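Local atomic coordinates of secreted hemophore CSA2 (PDB entry 4Y7S), a protein that binds haem as a secreted hemophore and helps Candida albicans use iron from human hemoglobin during hyphal growth. Residues Asn16-Arg21 against Cys50-Pro55; Asn56-Val61 against Trp95-Ser100. All coordinates share one frame; numbering follows the deposited sequence.

Interaction 1 of 2, residues Asn16-Arg21 against Cys50-Pro55. With HEB (heme b/c), chain D.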
loop_
_atom_site.group_PDB
_atom_site.type_symbol
_atom_site.label_atom_id
_atom_site.label_comp_id
_atom_site.label_asym_id
_atom_site.label_seq_id
_atom_site.Cartn_x
_atom_site.Cartn_y
_atom_site.Cartn_z
ATOM N N ASN A 16 -17.732 10.152 0.551
ATOM C CA ASN A 16 -17.277 8.845 1.006
ATOM C C ASN A 16 -17.202 8.834 2.539
ATOM O O ASN A 16 -17.410 9.861 3.175
ATOM C CB ASN A 16 -15.929 8.471 0.365
ATOM C CG ASN A 16 -14.804 9.452 0.700
ATOM O OD1 ASN A 16 -14.434 9.618 1.858
ATOM N ND2 ASN A 16 -14.230 10.070 -0.328
ATOM N N GLY A 17 -16.923 7.672 3.124
ATOM C CA GLY A 17 -16.966 7.515 4.567
ATOM C C GLY A 17 -15.954 8.355 5.329
ATOM O O GLY A 17 -16.177 8.686 6.492
ATOM N N PHE A 18 -14.850 8.704 4.678
ATOM C CA PHE A 18 -13.830 9.562 5.283
ATOM C C PHE A 18 -14.221 11.030 5.145
ATOM O O PHE A 18 -14.305 11.756 6.127
ATOM C CB PHE A 18 -12.479 9.292 4.633
ATOM C CG PHE A 18 -11.357 10.231 5.070
ATOM C CD1 PHE A 18 -10.735 10.081 6.299
ATOM C CD2 PHE A 18 -10.894 11.227 4.212
ATOM C CE1 PHE A 18 -9.682 10.934 6.689
ATOM C CE2 PHE A 18 -9.841 12.080 4.586
ATOM C CZ PHE A 18 -9.230 11.923 5.822
ATOM N N ALA A 19 -14.467 11.449 3.909
ATOM C CA ALA A 19 -14.863 12.817 3.608
ATOM C C ALA A 19 -16.092 13.292 4.379
ATOM O O ALA A 19 -16.101 14.417 4.873
ATOM C CB ALA A 19 -15.114 12.958 2.117
ATOM N N ASP A 20 -17.126 12.452 4.473
ATOM C CA ASP A 20 -18.375 12.862 5.083
ATOM C C ASP A 20 -18.148 13.280 6.537
ATOM O O ASP A 20 -18.876 14.089 7.072
ATOM C CB ASP A 20 -19.428 11.730 5.026
ATOM C CG ASP A 20 -20.093 11.596 3.647
ATOM O OD1 ASP A 20 -19.500 12.050 2.641
ATOM O OD2 ASP A 20 -21.226 11.049 3.569
ATOM N N ARG A 21 -17.148 12.709 7.190
ATOM C CA ARG A 21 -16.932 13.017 8.598
ATOM C C ARG A 21 -16.367 14.411 8.831
ATOM O O ARG A 21 -16.604 15.002 9.879
ATOM C CB ARG A 21 -15.982 11.999 9.224
ATOM C CG ARG A 21 -16.472 10.575 9.180
ATOM C CD ARG A 21 -17.799 10.346 9.959
ATOM N NE ARG A 21 -18.254 9.053 9.508
ATOM C CZ ARG A 21 -19.193 8.853 8.600
ATOM N NH1 ARG A 21 -19.902 9.856 8.109
ATOM N NH2 ARG A 21 -19.460 7.616 8.235
ATOM N N CYS A 50 -11.831 1.795 6.995
ATOM C CA CYS A 50 -11.060 1.260 5.881
ATOM C C CYS A 50 -10.352 2.385 5.093
ATOM O O CYS A 50 -9.172 2.281 4.774
ATOM C CB CYS A 50 -11.966 0.451 4.957
ATOM S SG CYS A 50 -11.101 -0.391 3.628
ATOM N N LEU A 51 -11.044 3.486 4.843
ATOM C CA LEU A 51 -10.467 4.583 4.065
ATOM C C LEU A 51 -9.411 5.369 4.855
ATOM O O LEU A 51 -8.678 6.188 4.288
ATOM C CB LEU A 51 -11.577 5.516 3.585
ATOM C CG LEU A 51 -12.531 4.870 2.592
ATOM C CD1 LEU A 51 -13.711 5.773 2.299
ATOM C CD2 LEU A 51 -11.825 4.493 1.322
ATOM N N CYS A 52 -9.341 5.119 6.159
ATOM C CA CYS A 52 -8.284 5.668 7.012
ATOM C C CYS A 52 -6.984 4.860 6.971
ATOM O O CYS A 52 -5.931 5.354 7.397
ATOM C CB CYS A 52 -8.763 5.735 8.464
ATOM S SG CYS A 52 -10.023 6.997 8.774
ATOM N N VAL A 53 -7.039 3.629 6.468
ATOM C CA VAL A 53 -5.877 2.768 6.556
ATOM C C VAL A 53 -5.338 2.275 5.212
ATOM O O VAL A 53 -4.327 1.599 5.198
ATOM C CB VAL A 53 -6.145 1.523 7.474
ATOM C CG1 VAL A 53 -6.668 1.979 8.817
ATOM C CG2 VAL A 53 -7.106 0.506 6.836
ATOM N N ILE A 54 -6.004 2.563 4.095
ATOM C CA ILE A 54 -5.480 2.108 2.806
ATOM C C ILE A 54 -4.560 3.201 2.245
ATOM O O ILE A 54 -5.050 4.254 1.838
ATOM C CB ILE A 54 -6.595 1.790 1.784
ATOM C CG1 ILE A 54 -7.567 0.730 2.330
ATOM C CG2 ILE A 54 -5.979 1.326 0.463
ATOM C CD1 ILE A 54 -6.905 -0.622 2.646
ATOM N N PRO A 55 -3.239 2.963 2.229
ATOM C CA PRO A 55 -2.326 4.060 1.897
ATOM C C PRO A 55 -2.424 4.575 0.473
ATOM O O PRO A 55 -2.095 5.734 0.266
ATOM C CB PRO A 55 -0.937 3.468 2.169
ATOM C CG PRO A 55 -1.116 2.021 2.237
ATOM C CD PRO A 55 -2.509 1.774 2.708
HETATM FE FE HEB D . -14.363 -2.256 7.140
HETATM C CHA HEB D . -17.613 -3.377 7.086
HETATM C CHB HEB D . -14.979 -0.759 10.189
HETATM C CHC HEB D . -10.977 -1.865 7.684
HETATM C CHD HEB D . -13.584 -4.187 4.440
HETATM N NA HEB D . -16.004 -2.117 8.430
HETATM C C1A HEB D . -17.258 -2.609 8.171
HETATM C C2A HEB D . -18.131 -2.202 9.245
HETATM C C3A HEB D . -17.406 -1.481 10.107
HETATM C C4A HEB D . -16.047 -1.413 9.609
HETATM C CMA HEB D . -17.875 -0.812 11.422
HETATM C CAA HEB D . -19.636 -2.566 9.348
HETATM C CBA HEB D . -19.799 -3.672 10.390
HETATM C CGA HEB D . -21.259 -3.978 10.632
HETATM O O1A HEB D . -21.612 -4.390 11.767
HETATM O O2A HEB D . -22.074 -3.821 9.699
HETATM N NB HEB D . -13.239 -1.535 8.638
HETATM C C1B HEB D . -13.667 -0.867 9.773
HETATM C C2B HEB D . -12.506 -0.303 10.438
HETATM C C3B HEB D . -11.431 -0.622 9.715
HETATM C C4B HEB D . -11.866 -1.383 8.598
HETATM C CMB HEB D . -12.525 0.532 11.731
HETATM C CAB HEB D . -9.938 -0.309 9.923
HETATM C CBB HEB D . -9.442 0.022 11.106
HETATM N NC HEB D . -12.604 -2.930 6.277
HETATM C C1C HEB D . -11.321 -2.573 6.586
HETATM C C2C HEB D . -10.401 -3.055 5.571
HETATM C C3C HEB D . -11.147 -3.688 4.664
HETATM C C4C HEB D . -12.531 -3.625 5.099
HETATM C CMC HEB D . -8.869 -2.802 5.611
HETATM C CAC HEB D . -10.736 -4.411 3.369
HETATM C CBC HEB D . -9.461 -4.669 3.094
HETATM N ND HEB D . -15.415 -3.607 5.984
HETATM C C1D HEB D . -14.894 -4.217 4.854
HETATM C C2D HEB D . -15.958 -4.866 4.132
HETATM C C3D HEB D . -17.211 -4.624 4.966
HETATM C C4D HEB D . -16.781 -3.830 6.086
HETATM C CMD HEB D . -15.834 -5.658 2.816
HETATM C CAD HEB D . -18.648 -5.071 4.644
HETATM C CBD HEB D . -18.987 -6.437 5.216
HETATM C CGD HEB D . -20.272 -6.903 4.570
HETATM O O1D HEB D . -20.905 -6.114 3.802
HETATM O O2D HEB D . -20.658 -8.078 4.822
#
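F18 turns its CG anti to the backbone N (chi1 174°), beside the carbonyl carbon, and CD1 of its ring meets C52 SG at 4.0 Å, an oblique sulfur-aromatic contact made by a sulfur tied to C85 in one of the CFEM disulfides. L51 has CG anti to its own carbonyl carbon (chi1 -66°) and CD1 anti to CA; L51 CD1 thereby reaches the turn at N16-F18, touching G17 N at 3.8 Å and lying 3.9 Å from N16 OD1. The backbones are closest at F18 and L51, whose CB atoms meet at 4.0 Å. The N16 oxygen is held from within its own segment. A19 N donates to N16 OD1 at 2.7 Å in a nearly straight bond (173°), from above the carbonyl plane, and F18 N adds a weak one, which makes N16 the cap of the turn entering helix 19-22; its ND2 is hydrogen-bonded to V34 O. On the haem side of the same helical turn, C50 SG, in disulfide with C43, packs 3.4 Å from HEB C2C. Helix 48-53 thus lies between the haem and the N16-F18 turn, while F57 of helix 55-68 touches N16 and L51, and F77 and A81 of helix 72-87 pack on F18.

Interaction 2 of 2, residues Asn56-Val61 against Trp95-Ser100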
loop_
_atom_site.group_PDB
_atom_site.type_symbol
_atom_site.label_atom_id
_atom_site.label_comp_id
_atom_site.label_asym_id
_atom_site.label_seq_id
_atom_site.Cartn_x
_atom_site.Cartn_y
_atom_site.Cartn_z
ATOM N N ASN A 56 -2.875 3.768 -0.485
ATOM C CA ASN A 56 -3.059 4.291 -1.831
ATOM C C ASN A 56 -4.136 5.383 -1.814
ATOM O O ASN A 56 -4.090 6.318 -2.596
ATOM C CB ASN A 56 -3.471 3.193 -2.811
ATOM C CG ASN A 56 -3.384 3.650 -4.253
ATOM O OD1 ASN A 56 -2.387 4.252 -4.658
ATOM N ND2 ASN A 56 -4.428 3.382 -5.035
ATOM N N PHE A 57 -5.095 5.260 -0.907
ATOM C CA PHE A 57 -6.123 6.284 -0.745
ATOM C C PHE A 57 -5.643 7.453 0.138
ATOM O O PHE A 57 -5.695 8.616 -0.275
ATOM C CB PHE A 57 -7.398 5.672 -0.153
ATOM C CG PHE A 57 -8.518 6.657 -0.007
ATOM C CD1 PHE A 57 -9.353 6.951 -1.092
ATOM C CD2 PHE A 57 -8.727 7.312 1.188
ATOM C CE1 PHE A 57 -10.391 7.875 -0.967
ATOM C CE2 PHE A 57 -9.764 8.248 1.316
ATOM C CZ PHE A 57 -10.592 8.524 0.236
ATOM N N THR A 58 -5.169 7.161 1.347
ATOM C CA THR A 58 -4.765 8.231 2.256
ATOM C C THR A 58 -3.590 9.018 1.683
ATOM O O THR A 58 -3.462 10.207 1.932
ATOM C CB THR A 58 -4.363 7.706 3.640
ATOM O OG1 THR A 58 -3.171 6.935 3.525
ATOM C CG2 THR A 58 -5.487 6.873 4.264
ATOM N N GLY A 59 -2.711 8.339 0.961
ATOM C CA GLY A 59 -1.533 8.982 0.389
ATOM C C GLY A 59 -1.926 9.958 -0.709
ATOM O O GLY A 59 -1.336 11.028 -0.862
ATOM N N ALA A 60 -2.937 9.581 -1.485
ATOM C CA ALA A 60 -3.427 10.468 -2.529
ATOM C C ALA A 60 -4.043 11.708 -1.893
ATOM O O ALA A 60 -3.782 12.827 -2.336
ATOM C CB ALA A 60 -4.456 9.754 -3.419
ATOM N N VAL A 61 -4.855 11.498 -0.860
ATOM C CA VAL A 61 -5.485 12.595 -0.152
ATOM C C VAL A 61 -4.391 13.474 0.456
ATOM O O VAL A 61 -4.405 14.692 0.311
ATOM C CB VAL A 61 -6.460 12.086 0.944
ATOM C CG1 VAL A 61 -6.904 13.238 1.823
ATOM C CG2 VAL A 61 -7.669 11.406 0.308
ATOM N N TRP A 95 -4.802 8.022 11.177
ATOM C CA TRP A 95 -4.848 8.298 9.746
ATOM C C TRP A 95 -3.549 7.753 9.158
ATOM O O TRP A 95 -2.486 8.334 9.338
ATOM C CB TRP A 95 -5.042 9.786 9.475
ATOM C CG TRP A 95 -5.242 10.117 8.017
ATOM C CD1 TRP A 95 -6.124 9.528 7.159
ATOM C CD2 TRP A 95 -4.561 11.120 7.262
ATOM N NE1 TRP A 95 -6.020 10.084 5.918
ATOM C CE2 TRP A 95 -5.073 11.073 5.950
ATOM C CE3 TRP A 95 -3.564 12.060 7.563
ATOM C CZ2 TRP A 95 -4.620 11.915 4.945
ATOM C CZ3 TRP A 95 -3.122 12.897 6.563
ATOM C CH2 TRP A 95 -3.655 12.828 5.270
ATOM N N ILE A 96 -3.630 6.602 8.501
ATOM C CA ILE A 96 -2.424 5.851 8.165
ATOM C C ILE A 96 -1.900 6.237 6.795
ATOM O O ILE A 96 -2.401 5.763 5.785
ATOM C CB ILE A 96 -2.678 4.320 8.142
ATOM C CG1 ILE A 96 -3.467 3.832 9.375
ATOM C CG2 ILE A 96 -1.361 3.570 8.011
ATOM C CD1 ILE A 96 -2.740 3.903 10.692
ATOM N N ILE A 97 -0.840 7.040 6.769
ATOM C CA ILE A 97 -0.280 7.528 5.508
ATOM C C ILE A 97 1.145 7.070 5.318
ATOM O O ILE A 97 1.848 6.777 6.284
ATOM C CB ILE A 97 -0.321 9.077 5.425
ATOM C CG1 ILE A 97 0.349 9.728 6.639
ATOM C CG2 ILE A 97 -1.725 9.541 5.304
ATOM C CD1 ILE A 97 0.419 11.270 6.559
ATOM N N PRO A 98 1.596 7.032 4.060
ATOM C CA PRO A 98 3.001 6.730 3.793
ATOM C C PRO A 98 3.966 7.717 4.496
ATOM O O PRO A 98 3.609 8.884 4.704
ATOM C CB PRO A 98 3.101 6.894 2.288
ATOM C CG PRO A 98 1.704 6.721 1.776
ATOM C CD PRO A 98 0.836 7.284 2.823
ATOM N N ALA A 99 5.157 7.264 4.861
ATOM C CA ALA A 99 6.120 8.140 5.521
ATOM C C ALA A 99 6.509 9.322 4.631
ATOM O O ALA A 99 6.685 10.432 5.118
ATOM C CB ALA A 99 7.357 7.367 5.936
ATOM N N SER A 100 6.645 9.083 3.329
ATOM C CA SER A 100 6.989 10.150 2.377
ATOM C C SER A 100 5.896 11.238 2.338
ATOM O O SER A 100 6.184 12.434 2.249
ATOM C CB SER A 100 7.208 9.544 0.996
ATOM O OG SER A 100 6.028 8.867 0.570
#
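W95 meets the helix through NE1 of the five-membered ring and CZ2 of the six-membered ring: NE1 lies 3.7 Å from T58 CG2, and CZ2 reaches V61 CG1 at 4.1 Å. Both methyls approach the ring system obliquely, and the side chains of T58 and W95 run past each other in opposite directions. With CG anti to the backbone N, the indole is carried toward helix 55-68 although its CB points neither toward nor away from it. I96 contributes its backbone, since its side chain leads away from the helix to V53. Its carbonyl O accepts a hydrogen bond from T58 OG1 at 2.7 Å, the one such bond between the segments; the hydroxyl sits 34° from the carbonyl plane, with a C=O...OG1 angle of 131°. The torsion behind it is chi1 of T58, 67°, which places OG1 between the backbone N and the carbonyl carbon and so directs it at the I96 carbonyl, while CG2 remains beside W95. At I97, CG2 lies 3.5 Å above the W95 ring plane, over the centre of the six-membered ring, and also packs against T58 OG1 and CB. T58 is therefore bordered by W95, I96 and I97 together. P98 closes the contact: G59 has no side chain, and P98 CD packs directly on its CA at 3.8 Å. P98 is also the N-cap residue of helix 99-110. This is buried helix-to-loop packing, with an extended run crossing helix 55-68 before entering the last helix. It joins two parts of the disulfide-stabilised helical basket of the CFEM domain.

The two contacts are in series along the chain, their centres 11 Å apart, and helix 48-53 runs almost directly into helix 55-68. They meet through the backbone of L51 and C52: C52 O lies 2.8 Å from I96 N, a probable hydrogen bond, and L51 O packs 3.3 Å from T58 CG2. The F18 and W95 rings also meet, with planes about 10° apart, so an aromatic pair, one ring from each contact, joins the two interfaces. Interaction 1 contains pocket residues C50 and V53, and the L51 side chain is about 5 Å from that of D47, the axial iron ligand. For T58 in interaction 2 that separation is about 11 Å, so it lies farther from the iron ligand, though the I96 side chain is about 7 Å from the haem.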